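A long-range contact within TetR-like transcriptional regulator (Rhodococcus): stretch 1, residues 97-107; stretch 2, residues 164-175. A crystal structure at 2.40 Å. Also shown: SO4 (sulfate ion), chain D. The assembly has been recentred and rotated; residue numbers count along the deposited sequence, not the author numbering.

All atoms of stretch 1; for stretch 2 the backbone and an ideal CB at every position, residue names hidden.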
# COMPACT_ATOMS: atom_id res chain seq x y z
N GLY A 97 -3.26 5.72 18.80
CA GLY A 97 -2.12 4.84 19.04
C GLY A 97 -1.33 4.49 17.76
O GLY A 97 -0.11 4.70 17.70
N PHE A 98 -2.05 4.01 16.74
CA PHE A 98 -1.51 3.81 15.39
C PHE A 98 -0.75 5.02 14.88
O PHE A 98 0.40 4.89 14.42
CB PHE A 98 -2.66 3.49 14.43
CG PHE A 98 -2.32 3.58 12.99
CD1 PHE A 98 -1.17 3.00 12.48
CD2 PHE A 98 -3.21 4.15 12.11
CE1 PHE A 98 -0.88 3.06 11.16
CE2 PHE A 98 -2.95 4.21 10.78
CZ PHE A 98 -1.80 3.66 10.29
N LEU A 99 -1.41 6.17 14.90
CA LEU A 99 -0.79 7.35 14.34
C LEU A 99 0.39 7.90 15.16
O LEU A 99 1.37 8.41 14.57
CB LEU A 99 -1.82 8.43 14.07
CG LEU A 99 -2.73 8.16 12.88
CD1 LEU A 99 -3.79 9.25 12.95
CD2 LEU A 99 -1.97 8.14 11.50
N GLY A 100 0.31 7.79 16.49
CA GLY A 100 1.43 8.18 17.39
C GLY A 100 2.64 7.26 17.19
O GLY A 100 3.80 7.72 17.19
N PHE A 101 2.38 5.98 16.97
CA PHE A 101 3.45 5.02 16.69
C PHE A 101 4.22 5.31 15.36
O PHE A 101 5.45 5.20 15.26
CB PHE A 101 2.88 3.62 16.65
CG PHE A 101 3.82 2.61 16.03
CD1 PHE A 101 4.77 1.95 16.81
CD2 PHE A 101 3.74 2.30 14.67
CE1 PHE A 101 5.62 1.02 16.23
CE2 PHE A 101 4.63 1.36 14.10
CZ PHE A 101 5.55 0.73 14.90
N VAL A 102 3.47 5.66 14.33
CA VAL A 102 4.04 5.92 13.03
C VAL A 102 4.92 7.18 13.16
O VAL A 102 6.02 7.25 12.64
CB VAL A 102 2.87 6.11 12.06
CG1 VAL A 102 3.26 7.01 10.92
CG2 VAL A 102 2.34 4.74 11.61
N GLY A 103 4.41 8.15 13.90
CA GLY A 103 5.07 9.40 14.05
C GLY A 103 6.40 9.23 14.71
O GLY A 103 7.36 9.90 14.31
N LYS A 104 6.48 8.32 15.68
CA LYS A 104 7.73 8.03 16.42
C LYS A 104 8.61 6.95 15.80
O LYS A 104 9.79 6.90 16.06
CB LYS A 104 7.45 7.63 17.87
CG LYS A 104 6.71 8.68 18.68
CD LYS A 104 6.38 8.20 20.10
CE LYS A 104 5.07 7.39 20.17
NZ LYS A 104 5.23 5.92 19.84
N HIS A 105 8.04 6.08 15.01
CA HIS A 105 8.78 4.91 14.56
C HIS A 105 8.57 4.81 13.04
O HIS A 105 8.14 3.79 12.50
CB HIS A 105 8.34 3.66 15.36
CG HIS A 105 8.30 3.89 16.85
ND1 HIS A 105 9.34 3.53 17.69
CD2 HIS A 105 7.38 4.48 17.64
CE1 HIS A 105 9.05 3.87 18.94
NE2 HIS A 105 7.86 4.45 18.94
N ARG A 106 8.88 5.91 12.37
CA ARG A 106 8.70 5.99 10.92
C ARG A 106 9.45 4.94 10.14
O ARG A 106 9.01 4.50 9.08
CB ARG A 106 9.04 7.38 10.38
CG ARG A 106 10.42 7.87 10.68
CD ARG A 106 10.74 9.18 9.97
NE ARG A 106 11.83 9.07 8.99
CZ ARG A 106 11.70 9.22 7.67
NH1 ARG A 106 10.52 9.50 7.12
NH2 ARG A 106 12.76 9.10 6.89
N LYS A 107 10.58 4.52 10.66
CA LYS A 107 11.38 3.56 9.95
C LYS A 107 10.65 2.20 9.94
O LYS A 107 10.69 1.44 8.95
CB LYS A 107 12.76 3.54 10.58
CG LYS A 107 13.64 4.73 10.16
CD LYS A 107 14.36 5.47 11.34
CE LYS A 107 13.74 6.88 11.67
NZ LYS A 107 12.62 6.83 12.70
N UNK A 164 -7.50 4.66 4.01
CA UNK A 164 -7.28 6.08 4.29
C UNK A 164 -6.22 6.29 5.40
O UNK A 164 -5.35 7.10 5.27
CB UNK A 164 -8.60 6.74 4.70
N UNK A 165 -6.31 5.48 6.46
CA UNK A 165 -5.39 5.49 7.57
C UNK A 165 -3.98 5.14 7.15
O UNK A 165 -3.00 5.73 7.69
CB UNK A 165 -5.87 4.52 8.65
N UNK A 166 -3.87 4.22 6.19
CA UNK A 166 -2.55 3.81 5.71
C UNK A 166 -1.93 4.94 4.99
O UNK A 166 -0.79 5.26 5.28
CB UNK A 166 -2.62 2.58 4.80
N UNK A 167 -2.66 5.60 4.09
CA UNK A 167 -2.04 6.65 3.31
C UNK A 167 -1.74 7.87 4.18
O UNK A 167 -0.79 8.59 3.94
CB UNK A 167 -2.94 7.04 2.14
N UNK A 168 -2.57 8.09 5.20
CA UNK A 168 -2.42 9.27 6.07
C UNK A 168 -1.23 9.04 7.03
O UNK A 168 -0.39 9.92 7.19
CB UNK A 168 -3.71 9.54 6.85
N UNK A 169 -1.16 7.84 7.60
CA UNK A 169 -0.03 7.37 8.34
C UNK A 169 1.24 7.72 7.59
O UNK A 169 2.14 8.31 8.18
CB UNK A 169 -0.13 5.86 8.59
N UNK A 170 1.33 7.41 6.30
CA UNK A 170 2.50 7.81 5.45
C UNK A 170 2.90 9.26 5.61
O UNK A 170 4.04 9.58 5.77
CB UNK A 170 2.19 7.56 3.97
N UNK A 171 1.92 10.14 5.52
CA UNK A 171 2.19 11.55 5.69
C UNK A 171 2.51 11.92 7.15
O UNK A 171 3.34 12.78 7.38
CB UNK A 171 0.99 12.36 5.19
N UNK A 172 1.85 11.30 8.12
CA UNK A 172 2.26 11.43 9.51
C UNK A 172 3.73 10.97 9.69
O UNK A 172 4.54 11.74 10.17
CB UNK A 172 1.33 10.62 10.41
N UNK A 173 4.10 9.77 9.25
CA UNK A 173 5.51 9.32 9.35
C UNK A 173 6.47 10.33 8.74
O UNK A 173 7.58 10.48 9.19
CB UNK A 173 5.69 7.97 8.66
N UNK A 174 6.05 11.02 7.69
CA UNK A 174 6.96 11.96 6.99
C UNK A 174 6.89 13.34 7.58
O UNK A 174 7.54 14.26 7.07
CB UNK A 174 6.63 12.03 5.50
N UNK A 175 6.09 13.48 8.64
CA UNK A 175 5.96 14.72 9.44
C UNK A 175 5.21 15.84 8.75
O UNK A 175 5.30 17.00 9.15
CB UNK A 175 7.35 15.23 9.82
S SO4 D . 6.76 5.19 22.48
O1 SO4 D . 7.05 5.04 23.91
O2 SO4 D . 7.95 5.71 21.79
O3 SO4 D . 6.41 3.90 21.88
O4 SO4 D . 5.63 6.12 22.38

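Two helices, 97-104 and 164-173, run in the same general sense, their axes 39° apart and 8.2 Å from each other at closest approach. The first offers the second an apolar strip made of Phe 98, Leu 99 and Val 102, then the bare backbone of Gly 103; beyond its end, Arg 106 extends the surface.

Position 164 has nothing of stretch 1 near its ideal CB, so the contact leaves the choice open; the residue is Ala 164. Position 165 is different, for its CB would point toward stretch 1 and lie 3.6 Å from Phe 98 CE2. A small residue, such as glycine or alanine, suits a place so near the ring. The deposited residue is Gly 165, and the ring edge lies against its backbone, Phe 98 CE2 being 3.4 Å from Gly 165 O, near the ring plane.

At 166 the CB points away, and a polar or charged chain would be as acceptable as an apolar one; it is Glu 166, whose carboxylate is hydrogen-bonded elsewhere in the structure. Position 167 is out of reach and holds Ala 167. Position 168 points sideways, its ideal CB 5.2 Å from Leu 99 CD2, a distance that a modest aliphatic chain could shorten. Val 168 does so lightly, bringing CG1 to 4.5 Å from Leu 99 CD2.

Position 169 points toward stretch 1, at its apolar strip, but there is little depth: the ideal CB is already a tight 3.2 Å from Phe 98 CZ, and 4.1 Å from both Val 102 CG2 and Leu 99 CD2. Alanine suits it well, adding an apolar methyl without reaching further. Ala 169 is found, with CB 3.3 Å from Phe 98 CZ, and its carbonyl is also covered, Val 102 CG1 lying 3.2 Å from Ala 169 O.

Positions 170 and 171 turn away from stretch 1, so stretch 1 sets no limit on long or charged chains there; they are Asp 170 and Arg 171.

Position 172 points toward stretch 1 again, with more room: its ideal CB is 4.1 Å from Val 102 CG1 and 4.3 Å from Leu 99 CD2. A branched aliphatic chain could use both neighbours. Val 172 does, placing CG2 3.9 Å from Leu 99 CD2 and CG1 3.9 Å from Val 102 CG1. The same CG1 lies 4.0 Å from Gly 103 N, over a backbone that carries no side chain.

At 173 the helices come close, with the CA atoms of Gly 103 and this residue 4.7 Å apart. The ideal CB is a tight 3.5 Å from Val 102 CG1 and 3.8 Å from Arg 106 CB, favouring a small residue. Ala 173 has its CB 3.4 Å from Val 102 CG1, while Arg 106 CD passes 3.5 Å from Ala 173 O.

Position 174 would point its CB away, and many residues could fit; Gly 174 is there, its CA 4.3 Å from Arg 106 NH1. Position 175 has phi 73°, which favours glycine, and Gly 175 closes the helix in a Schellman motif, its N 2.8 Å from Val 172 O.

Stretch 2, residues 164-175: AGEAVADRVAGG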
# COMPACT_ATOMS: atom_id res chain seq x y z
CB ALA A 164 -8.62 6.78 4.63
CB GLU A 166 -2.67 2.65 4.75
CG GLU A 166 -2.94 1.36 5.47
CD GLU A 166 -3.21 0.23 4.51
OE1 GLU A 166 -4.06 0.37 3.60
OE2 GLU A 166 -2.62 -0.81 4.65
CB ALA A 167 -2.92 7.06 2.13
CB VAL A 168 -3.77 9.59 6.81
CG1 VAL A 168 -3.54 10.49 8.02
CG2 VAL A 168 -4.76 10.29 5.85
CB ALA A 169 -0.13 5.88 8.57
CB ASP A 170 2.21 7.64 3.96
CG ASP A 170 3.05 6.57 3.30
OD1 ASP A 170 3.88 5.94 4.01
OD2 ASP A 170 2.89 6.37 2.06
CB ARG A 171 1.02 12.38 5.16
CG ARG A 171 0.82 12.25 3.66
CD ARG A 171 1.87 13.00 2.87
NE ARG A 171 2.02 12.39 1.54
CZ ARG A 171 1.75 12.98 0.37
NH1 ARG A 171 1.31 14.25 0.28
NH2 ARG A 171 1.94 12.29 -0.75
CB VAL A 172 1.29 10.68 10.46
CG1 VAL A 172 1.90 10.50 11.84
CG2 VAL A 172 -0.04 11.40 10.54
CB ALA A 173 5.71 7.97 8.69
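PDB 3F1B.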